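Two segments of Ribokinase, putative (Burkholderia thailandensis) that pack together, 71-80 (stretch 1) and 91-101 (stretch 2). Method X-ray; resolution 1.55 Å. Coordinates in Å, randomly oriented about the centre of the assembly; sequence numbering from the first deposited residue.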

ATOM      1  N   GLY B  71     -19.012   9.057  -9.060  1.00 11.26           N
ATOM      2  CA  GLY B  71     -18.881   9.090 -10.546  1.00 11.90           C
ATOM      3  C   GLY B  71     -19.933   8.175 -11.153  1.00 11.77           C
ATOM      4  O   GLY B  71     -20.075   7.042 -10.702  1.00 11.68           O
ATOM      5  N   ALA B  72     -20.660   8.632 -12.173  1.00 12.46           N
ATOM      6  CA  ALA B  72     -21.727   7.826 -12.767  1.00 12.75           C
ATOM      7  C   ALA B  72     -21.340   6.459 -13.268  1.00 13.78           C
ATOM      8  O   ALA B  72     -22.178   5.554 -13.310  1.00 14.36           O
ATOM      9  N   VAL B  73     -20.091   6.274 -13.693  1.00 13.32           N
ATOM     10  CA  VAL B  73     -19.728   5.009 -14.280  1.00 14.81           C
ATOM     11  C   VAL B  73     -19.951   3.888 -13.295  1.00 13.92           C
ATOM     12  O   VAL B  73     -20.350   2.793 -13.690  1.00 15.74           O
ATOM     13  N   ASP B  74     -19.641   4.133 -12.007  1.00 13.14           N
ATOM     14  CA  ASP B  74     -19.719   3.032 -11.042  1.00 12.51           C
ATOM     15  C   ASP B  74     -20.393   3.436  -9.742  1.00 12.20           C
ATOM     16  O   ASP B  74     -20.290   2.716  -8.779  1.00 13.32           O
ATOM     17  N   ALA B  75     -21.163   4.522  -9.778  1.00 11.50           N
ATOM     18  CA  ALA B  75     -21.900   4.977  -8.570  1.00 11.33           C
ATOM     19  C   ALA B  75     -23.039   4.048  -8.153  1.00 10.85           C
ATOM     20  O   ALA B  75     -23.385   4.045  -6.951  1.00 10.22           O
ATOM     21  N   GLN B  76     -23.640   3.307  -9.076  1.00 11.82           N
ATOM     22  CA  GLN B  76     -24.944   2.676  -8.757  1.00 11.51           C
ATOM     23  C   GLN B  76     -24.954   1.742  -7.548  1.00 11.94           C
ATOM     24  O   GLN B  76     -25.904   1.848  -6.738  1.00 11.96           O
ATOM     25  N   PRO B  77     -23.929   0.903  -7.374  1.00 11.83           N
ATOM     26  CA  PRO B  77     -23.980   0.047  -6.173  1.00 11.69           C
ATOM     27  C   PRO B  77     -24.029   0.845  -4.883  1.00 12.09           C
ATOM     28  O   PRO B  77     -24.699   0.433  -3.911  1.00 11.80           O
ATOM     29  N   TYR B  78     -23.319   1.958  -4.822  1.00 10.84           N
ATOM     30  CA  TYR B  78     -23.341   2.798  -3.621  1.00  9.97           C
ATOM     31  C   TYR B  78     -24.677   3.497  -3.459  1.00 11.39           C
ATOM     32  O   TYR B  78     -25.168   3.561  -2.326  1.00 11.02           O
ATOM     33  N   LEU B  79     -25.259   4.005  -4.564  1.00 11.22           N
ATOM     34  CA  LEU B  79     -26.577   4.644  -4.482  1.00 11.25           C
ATOM     35  C   LEU B  79     -27.572   3.620  -3.986  1.00 11.34           C
ATOM     36  O   LEU B  79     -28.397   3.969  -3.085  1.00 12.73           O
ATOM     37  N   ASP B  80     -27.493   2.391  -4.521  1.00 11.44           N
ATOM     38  CA  ASP B  80     -28.502   1.357  -4.128  1.00 11.35           C
ATOM     39  C   ASP B  80     -28.316   0.979  -2.669  1.00 12.73           C
ATOM     40  O   ASP B  80     -29.289   0.763  -1.953  1.00 13.29           O
ATOM     41  N   TYR B  91     -27.677  15.054  -0.732  1.00 16.05           N
ATOM     42  CA  TYR B  91     -26.444  15.845  -1.002  1.00 14.25           C
ATOM     43  C   TYR B  91     -25.332  15.005  -1.636  1.00 13.24           C
ATOM     44  O   TYR B  91     -24.165  15.416  -1.607  1.00 14.54           O
ATOM     45  N   VAL B  92     -25.712  13.840  -2.181  1.00 13.47           N
ATOM     46  CA  VAL B  92     -24.765  12.965  -2.925  1.00 14.30           C
ATOM     47  C   VAL B  92     -24.918  13.326  -4.418  1.00 15.85           C
ATOM     48  O   VAL B  92     -25.947  13.001  -5.046  1.00 17.75           O
ATOM     49  N   ARG B  93     -23.911  13.973  -5.001  1.00 14.85           N
ATOM     50  CA  ARG B  93     -23.988  14.394  -6.405  1.00 14.84           C
ATOM     51  C   ARG B  93     -23.235  13.393  -7.266  1.00 13.52           C
ATOM     52  O   ARG B  93     -22.120  13.014  -6.923  1.00 12.53           O
ATOM     53  N   VAL B  94     -23.858  12.961  -8.334  1.00 13.21           N
ATOM     54  CA  VAL B  94     -23.263  11.988  -9.248  1.00 13.65           C
ATOM     55  C   VAL B  94     -22.778  12.672 -10.531  1.00 13.94           C
ATOM     56  O   VAL B  94     -23.582  13.285 -11.246  1.00 14.47           O
ATOM     57  N   LEU B  95     -21.490  12.550 -10.846  1.00 13.23           N
ATOM     58  CA  LEU B  95     -20.946  13.233 -12.046  1.00 14.09           C
ATOM     59  C   LEU B  95     -20.919  12.329 -13.251  1.00 13.47           C
ATOM     60  O   LEU B  95     -20.434  11.195 -13.206  1.00 15.62           O
ATOM     61  N   PRO B  96     -21.429  12.812 -14.400  1.00 14.58           N
ATOM     62  CA  PRO B  96     -21.516  11.941 -15.575  1.00 14.88           C
ATOM     63  C   PRO B  96     -20.172  11.548 -16.112  1.00 15.29           C
ATOM     64  O   PRO B  96     -19.199  12.290 -15.969  1.00 15.38           O
ATOM     65  N   ASP B  97     -20.117  10.328 -16.662  1.00 16.23           N
ATOM     66  CA  ASP B  97     -18.923   9.859 -17.391  1.00 17.36           C
ATOM     67  C   ASP B  97     -17.634   9.940 -16.569  1.00 16.51           C
ATOM     68  O   ASP B  97     -16.518  10.194 -17.088  1.00 17.99           O
ATOM     69  N   THR B  98     -17.781   9.694 -15.268  1.00 14.44           N
ATOM     70  CA  THR B  98     -16.661   9.826 -14.312  1.00 12.95           C
ATOM     71  C   THR B  98     -16.649   8.583 -13.417  1.00 13.18           C
ATOM     72  O   THR B  98     -17.726   8.022 -13.143  1.00 12.42           O
ATOM     73  N   TYR B  99     -15.460   8.191 -12.964  1.00 13.79           N
ATOM     74  CA  TYR B  99     -15.356   7.090 -11.995  1.00 13.05           C
ATOM     75  C   TYR B  99     -15.429   7.654 -10.582  1.00 12.59           C
ATOM     76  O   TYR B  99     -14.939   8.754 -10.330  1.00 11.43           O
ATOM     77  N   SER B 100     -16.007   6.872  -9.654  1.00 10.51           N
ATOM     78  CA  SER B 100     -15.927   7.235  -8.252  1.00 10.18           C
ATOM     79  C   SER B 100     -14.513   7.084  -7.717  1.00  9.28           C
ATOM     80  O   SER B 100     -13.703   6.312  -8.261  1.00 11.34           O
ATOM     81  N   ALA B 101     -14.256   7.777  -6.605  1.00  9.12           N
ATOM     82  CA  ALA B 101     -12.994   7.614  -5.853  1.00  9.57           C
ATOM     83  C   ALA B 101     -12.711   6.161  -5.526  1.00 10.60           C
ATOM     84  O   ALA B 101     -13.605   5.393  -5.214  1.00 10.96           O
TER

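The side-chain polar bonding of this contact is built around one aspartate and one serine. Asp74 points toward stretch 2 with chi1 in p and chi2 near 0°, which brings OD1 to Ser100 twice: Ser100 OG donates to Asp74 OD1 at 2.8 Å, and Ser100 N donates to the same Asp74 OD1 at 2.9 Å. Ser100, itself pointing toward stretch 1 with chi1 in m, uses its hydroxyl in both senses, since OG also accepts from Gly71 N at 3.0 Å. Its proton is thereby committed to the carboxylate while its lone pair serves the backbone, so a single small side chain ties both ends of the Gly71 to Asp74 segment. The other carboxylate oxygen is not idle: water 1 donates to Asp74 OD2 at 2.5 Å and to Ser100 O at 2.7 Å, bridging the same two residues by a second route.

Backbone bonds fix the register in which these side chains meet. Gly71 forms a parallel bridge with Leu95, Ala72 N donates to Leu95 O at 2.8 Å, and Val73 N donates to Thr98 O at 3.0 Å. Thr98 O belongs to the last residue of a type II turn running from Leu95, and within that turn Thr98 OG1, with chi1 in m, donates to Pro96 O at 2.9 Å. At Gly71 the backbones run close, with Gly71 CA 4.2 Å from Ser100 CA: an ideal CB there would lie 2.3 Å from Thr98 O and 2.3 Å from Tyr99 C, so the absence of a side chain is a condition of this fit.

The apolar packing centres on Val94, which points toward stretch 1 with chi1 in t. Its CG1 lies 3.8 Å from Ala72 CB and 4.2 Å from Ala75 CB, while Val94 CG2 reaches Leu79 CD1 at 4.0 Å. The CA-to-CB bond of Leu79 lies sideways to stretch 2, but its end, in the m, t rotamer, comes nearer, and Leu79 CD2 meets Val92 CG1 at 4.1 Å. Val92, also t and pointing toward stretch 1, thus extends the patch along the strand, whereas Arg93 between the two valines points away: the alternation of the strand supplies the pattern.

At the exposed flank, the CA-to-CB bond of Tyr99 points away from stretch 1, yet its ring, at chi1 m, still packs against it. Val73, toward and t, sets CG1 over one face of that ring, 3.9 Å from the centroid of Tyr99, in a CH-pi contact. Asp74 OD2 sits at the ring's edge, 3.7 Å from Tyr99 CD1.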

ATOM      1  CB  ALA B  72     -22.410   8.608 -13.901  1.00 14.37           C
ATOM      2  CB  VAL B  73     -18.250   5.001 -14.773  1.00 14.87           C
ATOM      3  CG1 VAL B  73     -17.798   3.571 -15.284  1.00 16.42           C
ATOM      4  CG2 VAL B  73     -18.071   6.019 -15.854  1.00 16.25           C
ATOM      5  CB  ASP B  74     -18.336   2.432 -10.808  1.00 14.08           C
ATOM      6  CG  ASP B  74     -17.342   3.441 -10.332  1.00 14.53           C
ATOM      7  OD1 ASP B  74     -17.720   4.620 -10.136  1.00 14.55           O
ATOM      8  OD2 ASP B  74     -16.155   3.033 -10.166  1.00 19.86           O
ATOM      9  CB  ALA B  75     -22.449   6.343  -8.753  1.00 11.51           C
ATOM     10  CB  GLN B  76     -25.530   1.951  -9.993  1.00 12.57           C
ATOM     11  CG  GLN B  76     -27.092   1.767  -9.897  1.00 14.80           C
ATOM     12  CD  GLN B  76     -27.828   3.104  -9.871  1.00 17.11           C
ATOM     13  OE1 GLN B  76     -27.667   3.915 -10.806  1.00 20.63           O
ATOM     14  NE2 GLN B  76     -28.649   3.344  -8.848  1.00 20.06           N
ATOM     15  CB  PRO B  77     -22.698  -0.795  -6.277  1.00 12.93           C
ATOM     16  CG  PRO B  77     -22.536  -0.916  -7.799  1.00 13.84           C
ATOM     17  CD  PRO B  77     -22.865   0.469  -8.308  1.00 13.17           C
ATOM     18  CB  TYR B  78     -22.172   3.820  -3.639  1.00 10.93           C
ATOM     19  CG  TYR B  78     -21.453   3.949  -2.302  1.00  9.08           C
ATOM     20  CD1 TYR B  78     -20.046   3.993  -2.233  1.00 10.42           C
ATOM     21  CD2 TYR B  78     -22.167   4.162  -1.123  1.00 11.79           C
ATOM     22  CE1 TYR B  78     -19.383   4.140  -1.026  1.00 10.60           C
ATOM     23  CE2 TYR B  78     -21.513   4.307   0.089  1.00 10.82           C
ATOM     24  CZ  TYR B  78     -20.111   4.297   0.131  1.00  9.44           C
ATOM     25  OH  TYR B  78     -19.490   4.460   1.341  1.00  8.70           O
ATOM     26  CB  LEU B  79     -27.033   5.208  -5.822  1.00 12.63           C
ATOM     27  CG  LEU B  79     -26.057   6.256  -6.376  1.00 13.67           C
ATOM     28  CD1 LEU B  79     -26.567   6.682  -7.724  1.00 14.92           C
ATOM     29  CD2 LEU B  79     -25.894   7.482  -5.444  1.00 16.86           C
ATOM     30  CB  ASP B  80     -28.336   0.153  -5.050  1.00 13.18           C
ATOM     31  CG  ASP B  80     -28.798   0.441  -6.464  1.00 12.09           C
ATOM     32  OD1 ASP B  80     -29.383   1.510  -6.732  1.00 15.83           O
ATOM     33  OD2 ASP B  80     -28.587  -0.470  -7.278  1.00 18.04           O
ATOM     34  CB  TYR B  91     -25.938  16.507   0.288  1.00 13.70           C
ATOM     35  CG  TYR B  91     -26.976  17.382   0.959  1.00 15.97           C
ATOM     36  CD1 TYR B  91     -27.416  18.535   0.324  1.00 18.10           C
ATOM     37  CD2 TYR B  91     -27.504  17.045   2.205  1.00 20.68           C
ATOM     38  CE1 TYR B  91     -28.395  19.353   0.909  1.00 19.22           C
ATOM     39  CE2 TYR B  91     -28.477  17.866   2.824  1.00 21.20           C
ATOM     40  CZ  TYR B  91     -28.914  19.007   2.151  1.00 21.57           C
ATOM     41  OH  TYR B  91     -29.854  19.830   2.762  1.00 26.30           O
ATOM     42  CB  VAL B  92     -25.026  11.467  -2.661  1.00 14.81           C
ATOM     43  CG1 VAL B  92     -24.078  10.587  -3.510  1.00 16.28           C
ATOM     44  CG2 VAL B  92     -24.819  11.174  -1.193  1.00 15.18           C
ATOM     45  CB  ARG B  93     -23.456  15.817  -6.595  1.00 17.16           C
ATOM     46  CG  ARG B  93     -23.381  16.209  -8.061  1.00 19.96           C
ATOM     47  CD  ARG B  93     -23.908  17.576  -8.380  1.00 26.08           C
ATOM     48  NE  ARG B  93     -23.467  18.006  -9.708  1.00 28.90           N
ATOM     49  CZ  ARG B  93     -23.235  19.282 -10.007  1.00 28.49           C
ATOM     50  NH1 ARG B  93     -22.823  19.638 -11.233  1.00 24.09           N
ATOM     51  NH2 ARG B  93     -23.430  20.187  -9.050  1.00 27.60           N
ATOM     52  CB  VAL B  94     -24.269  10.901  -9.594  1.00 12.82           C
ATOM     53  CG1 VAL B  94     -23.651   9.903 -10.582  1.00 15.74           C
ATOM     54  CG2 VAL B  94     -24.681  10.164  -8.311  1.00 16.32           C
ATOM     55  CB  LEU B  95     -19.523  13.704 -11.784  1.00 13.65           C
ATOM     56  CG  LEU B  95     -19.269  14.436 -10.482  1.00 14.55           C
ATOM     57  CD1 LEU B  95     -17.760  14.787 -10.367  1.00 18.55           C
ATOM     58  CD2 LEU B  95     -20.154  15.665 -10.391  1.00 16.62           C
ATOM     59  CB  PRO B  96     -22.253  12.815 -16.635  1.00 16.38           C
ATOM     60  CG  PRO B  96     -22.924  13.812 -15.861  1.00 18.58           C
ATOM     61  CD  PRO B  96     -22.190  14.057 -14.564  1.00 15.23           C
ATOM     62  CB  ASP B  97     -18.775  10.627 -18.737  1.00 19.14           C
ATOM     63  CG  ASP B  97     -17.758   9.989 -19.655  1.00 24.13           C
ATOM     64  OD1 ASP B  97     -16.904  10.723 -20.234  1.00 29.08           O
ATOM     65  OD2 ASP B  97     -17.793   8.746 -19.774  1.00 29.17           O
ATOM     66  CB  THR B  98     -16.857  11.111 -13.440  1.00 14.61           C
ATOM     67  OG1 THR B  98     -16.865  12.247 -14.294  1.00 17.16           O
ATOM     68  CG2 THR B  98     -15.751  11.330 -12.433  1.00 15.83           C
ATOM     69  CB  TYR B  99     -14.063   6.285 -12.171  1.00 14.76           C
ATOM     70  CG  TYR B  99     -14.089   5.398 -13.410  1.00 17.34           C
ATOM     71  CD1 TYR B  99     -14.401   4.042 -13.296  1.00 20.56           C
ATOM     72  CD2 TYR B  99     -13.786   5.920 -14.672  1.00 22.74           C
ATOM     73  CE1 TYR B  99     -14.390   3.209 -14.444  1.00 23.35           C
ATOM     74  CE2 TYR B  99     -13.808   5.101 -15.802  1.00 24.75           C
ATOM     75  CZ  TYR B  99     -14.116   3.772 -15.659  1.00 23.09           C
ATOM     76  OH  TYR B  99     -14.125   2.962 -16.760  1.00 28.87           O
ATOM     77  CB  SER B 100     -16.888   6.355  -7.435  1.00  9.60           C
ATOM     78  OG  SER B 100     -18.180   6.393  -8.008  1.00 10.69           O
ATOM     79  CB  ALA B 101     -13.025   8.438  -4.556  1.00  9.13           C
TER
HETATM   80  O   HOH W   1     -13.911   3.822  -9.338  1.00 21.49           O